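Local coordinates for protein nicotinate phosphoribosyltransferase (Saccharomyces cerevisiae, PDB 1VLP) that catalyses the ATP-dependent synthesis of nicotinate ribonucleotide from nicotinate and phosphoribosyl diphosphate, the first step of NAD biosynthesis from nicotinic acid, at residues S20-I29 / T225-K233. Sequence-based numbering, arbitrary orientation.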
loop_
_atom_site.group_PDB
_atom_site.type_symbol
_atom_site.label_atom_id
_atom_site.label_comp_id
_atom_site.label_asym_id
_atom_site.label_seq_id
_atom_site.Cartn_x
_atom_site.Cartn_y
_atom_site.Cartn_z
ATOM N N SER A 20 14.294 -7.080 7.332
ATOM C CA SER A 20 13.826 -6.157 8.384
ATOM C C SER A 20 12.312 -6.076 8.372
ATOM O O SER A 20 11.687 -6.152 7.317
ATOM C CB SER A 20 14.457 -4.757 8.162
ATOM O OG SER A 20 13.904 -3.777 9.054
ATOM N N LEU A 21 11.728 -5.913 9.550
ATOM C CA LEU A 21 10.307 -5.588 9.626
ATOM C C LEU A 21 9.992 -4.170 9.107
ATOM O O LEU A 21 8.829 -3.836 8.879
ATOM C CB LEU A 21 9.849 -5.786 11.042
ATOM C CG LEU A 21 9.821 -7.285 11.463
ATOM C CD1 LEU A 21 9.774 -7.422 12.899
ATOM C CD2 LEU A 21 8.649 -7.990 10.851
ATOM N N LEU A 22 11.024 -3.346 8.907
ATOM C CA LEU A 22 10.881 -2.058 8.171
ATOM C C LEU A 22 10.923 -2.129 6.624
ATOM O O LEU A 22 10.728 -1.083 5.946
ATOM C CB LEU A 22 11.990 -1.096 8.623
ATOM C CG LEU A 22 12.075 -0.646 10.111
ATOM C CD1 LEU A 22 13.022 0.521 10.283
ATOM C CD2 LEU A 22 10.739 -0.341 10.653
ATOM N N ASP A 23 11.198 -3.317 6.051
ATOM C CA ASP A 23 11.124 -3.520 4.611
ATOM C C ASP A 23 9.651 -3.743 4.256
ATOM O O ASP A 23 9.179 -4.883 4.014
ATOM C CB ASP A 23 12.012 -4.668 4.143
ATOM C CG ASP A 23 11.983 -4.832 2.613
ATOM O OD1 ASP A 23 11.405 -3.931 1.900
ATOM O OD2 ASP A 23 12.514 -5.866 2.104
ATOM N N THR A 24 8.891 -2.667 4.369
ATOM C CA THR A 24 7.441 -2.695 4.197
ATOM C C THR A 24 6.969 -1.255 3.973
ATOM O O THR A 24 7.743 -0.298 4.156
ATOM C CB THR A 24 6.684 -3.289 5.444
ATOM O OG1 THR A 24 5.333 -3.594 5.079
ATOM C CG2 THR A 24 6.642 -2.342 6.583
ATOM N N ASP A 25 5.694 -1.114 3.640
ATOM C CA ASP A 25 5.087 0.210 3.485
ATOM C C ASP A 25 4.746 0.827 4.861
ATOM O O ASP A 25 4.218 0.105 5.725
ATOM C CB ASP A 25 3.816 0.132 2.625
ATOM C CG ASP A 25 4.094 -0.340 1.162
ATOM O OD1 ASP A 25 4.882 0.303 0.459
ATOM O OD2 ASP A 25 3.549 -1.372 0.756
HETATM N N MSE A 26 5.027 2.120 5.064
HETATM C CA MSE A 26 4.737 2.764 6.353
HETATM C C MSE A 26 3.319 2.574 6.801
HETATM O O MSE A 26 3.091 2.404 8.019
HETATM C CB MSE A 26 5.034 4.251 6.341
HETATM C CG MSE A 26 4.513 4.985 7.599
HETATM SE SE MSE A 26 5.312 6.743 7.570
HETATM C CE MSE A 26 3.925 7.663 8.815
ATOM N N TYR A 27 2.361 2.542 5.859
ATOM C CA TYR A 27 0.955 2.355 6.267
ATOM C C TYR A 27 0.745 1.047 7.018
ATOM O O TYR A 27 -0.146 0.972 7.877
ATOM C CB TYR A 27 -0.042 2.501 5.115
ATOM C CG TYR A 27 -0.216 1.264 4.246
ATOM C CD1 TYR A 27 -1.112 0.253 4.606
ATOM C CD2 TYR A 27 0.514 1.099 3.099
ATOM C CE1 TYR A 27 -1.276 -0.886 3.806
ATOM C CE2 TYR A 27 0.356 -0.054 2.285
ATOM C CZ TYR A 27 -0.530 -1.026 2.648
ATOM O OH TYR A 27 -0.656 -2.124 1.828
ATOM N N LYS A 28 1.595 0.039 6.779
ATOM C CA LYS A 28 1.446 -1.204 7.551
ATOM C C LYS A 28 1.744 -1.045 9.035
ATOM O O LYS A 28 1.047 -1.597 9.880
ATOM C CB LYS A 28 2.236 -2.368 6.912
ATOM C CG LYS A 28 1.738 -2.753 5.528
ATOM C CD LYS A 28 0.714 -3.921 5.465
ATOM C CE LYS A 28 -0.669 -3.706 6.039
ATOM N NZ LYS A 28 -1.518 -4.907 5.681
ATOM N N ILE A 29 2.756 -0.253 9.375
ATOM C CA ILE A 29 3.084 0.029 10.742
ATOM C C ILE A 29 2.071 0.905 11.432
ATOM O O ILE A 29 1.733 0.673 12.580
ATOM C CB ILE A 29 4.548 0.595 10.819
ATOM C CG1 ILE A 29 5.547 -0.477 10.331
ATOM C CG2 ILE A 29 4.942 1.080 12.223
ATOM C CD1 ILE A 29 5.554 -1.789 11.144
ATOM N N THR A 225 9.555 7.975 0.470
ATOM C CA THR A 225 9.158 6.633 0.032
ATOM C C THR A 225 8.267 6.018 1.079
ATOM O O THR A 225 8.429 6.258 2.294
ATOM C CB THR A 225 10.368 5.687 -0.275
ATOM O OG1 THR A 225 9.913 4.350 -0.563
ATOM C CG2 THR A 225 11.365 5.705 0.803
ATOM N N SER A 226 7.323 5.219 0.604
ATOM C CA SER A 226 6.551 4.410 1.545
ATOM C C SER A 226 7.369 3.345 2.273
ATOM O O SER A 226 6.984 2.885 3.343
ATOM C CB SER A 226 5.320 3.789 0.907
ATOM O OG SER A 226 5.647 2.758 0.028
ATOM N N ASN A 227 8.496 2.940 1.711
ATOM C CA ASN A 227 9.265 1.854 2.280
ATOM C C ASN A 227 10.169 2.400 3.385
ATOM O O ASN A 227 11.131 3.177 3.134
ATOM C CB ASN A 227 10.058 1.166 1.182
ATOM C CG ASN A 227 10.786 -0.065 1.683
ATOM O OD1 ASN A 227 11.709 0.037 2.491
ATOM N ND2 ASN A 227 10.357 -1.248 1.228
ATOM N N ILE A 228 9.862 2.008 4.608
ATOM C CA ILE A 228 10.523 2.605 5.739
ATOM C C ILE A 228 12.019 2.289 5.711
ATOM O O ILE A 228 12.849 3.167 6.052
ATOM C CB ILE A 228 9.911 2.119 7.067
ATOM C CG1 ILE A 228 8.400 2.308 7.120
ATOM C CG2 ILE A 228 10.528 2.831 8.233
ATOM C CD1 ILE A 228 7.805 1.595 8.312
ATOM N N LEU A 229 12.382 1.064 5.288
ATOM C CA LEU A 229 13.801 0.679 5.249
ATOM C C LEU A 229 14.590 1.546 4.252
ATOM O O LEU A 229 15.688 1.986 4.582
ATOM C CB LEU A 229 13.974 -0.810 4.889
ATOM C CG LEU A 229 15.357 -1.394 5.166
ATOM C CD1 LEU A 229 15.689 -1.258 6.622
ATOM C CD2 LEU A 229 15.382 -2.803 4.804
ATOM N N PHE A 230 14.019 1.762 3.072
ATOM C CA PHE A 230 14.652 2.621 2.047
ATOM C C PHE A 230 14.629 4.073 2.449
ATOM O O PHE A 230 15.552 4.802 2.125
ATOM C CB PHE A 230 14.043 2.418 0.679
ATOM C CG PHE A 230 14.497 1.131 0.005
ATOM C CD1 PHE A 230 15.839 0.926 -0.226
ATOM C CD2 PHE A 230 13.604 0.167 -0.403
ATOM C CE1 PHE A 230 16.303 -0.216 -0.862
ATOM C CE2 PHE A 230 14.063 -1.053 -1.045
ATOM C CZ PHE A 230 15.419 -1.220 -1.257
ATOM N N ALA A 231 13.575 4.524 3.137
ATOM C CA ALA A 231 13.570 5.898 3.685
ATOM C C ALA A 231 14.805 6.088 4.598
ATOM O O ALA A 231 15.551 7.047 4.491
ATOM C CB ALA A 231 12.389 6.098 4.460
ATOM N N LYS A 232 14.991 5.132 5.499
ATOM C CA LYS A 232 16.125 5.149 6.440
ATOM C C LYS A 232 17.458 5.119 5.693
ATOM O O LYS A 232 18.356 5.912 6.002
ATOM C CB LYS A 232 16.015 3.989 7.421
ATOM C CG LYS A 232 17.067 3.990 8.558
ATOM C CD LYS A 232 16.709 2.845 9.522
ATOM C CE LYS A 232 17.611 2.844 10.727
ATOM N NZ LYS A 232 19.006 2.577 10.315
ATOM N N LYS A 233 17.589 4.204 4.739
ATOM C CA LYS A 233 18.802 4.033 3.982
ATOM C C LYS A 233 19.234 5.301 3.203
ATOM O O LYS A 233 20.403 5.684 3.220
ATOM C CB LYS A 233 18.654 2.897 3.000
ATOM C CG LYS A 233 19.928 2.566 2.218
ATOM C CD LYS A 233 19.818 1.347 1.419
ATOM C CE LYS A 233 21.089 1.166 0.587
ATOM N NZ LYS A 233 21.082 -0.059 -0.271
HETATM O O HOH W 1 14.082 -2.132 1.976
#
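Asp25 and Asn227 form a single beta bridge where the chain leading into helix 26-38 meets the end of strand 222-225 of the parallel TIM-barrel-type sheet. Two backbone bonds make the bridge. Met26 N donates to Ser226 O at 2.7 Å, and Ile228 N donates to Thr24 O at 3.2 Å, running straight down the carbonyl (C=O...N 176°). A third backbone bond, Leu229 N to Leu22 O, is 2.8 Å long and reaches the oxygen from above the carbonyl plane.

Side chains add two polar links. Asn227 is the N-cap of helix 228-234. Its CG stands anti to the backbone N (chi1 -175°), which lets one amide serve both segments: OD1 accepts from Phe230 N, while ND2 donates to Asp23 OD1 at 3.0 Å. Asp23 OD1 lies in the amide plane, but the carboxylate itself is turned 49° from that plane. At the other end of the bridge, Ser226 OG donates to the anti side of Asp25 OD1.

Ile228 fills the apolar side. The Leu22 and Ile228 side chains cross at about a right angle, with Ile228 CG2 against both Leu22 methyls. Ile228 CD1 meets Ile29 CG1 at 3.7 Å. Leu229 sends CD1 and CD2 to Ser20 CB, and CD2 also touches Asp23 CB.

Further out, Arg194 pairs with Asp23, and Thr191 takes a bond from Asn227 ND2. Ser226 packs on Phe189, which, like neighbouring Tyr27, is a likely nicotinate-binding residue by similarity to relatives. Thr225 OG1 closes an ST turn, accepting from Asn227 N at 3.0 Å.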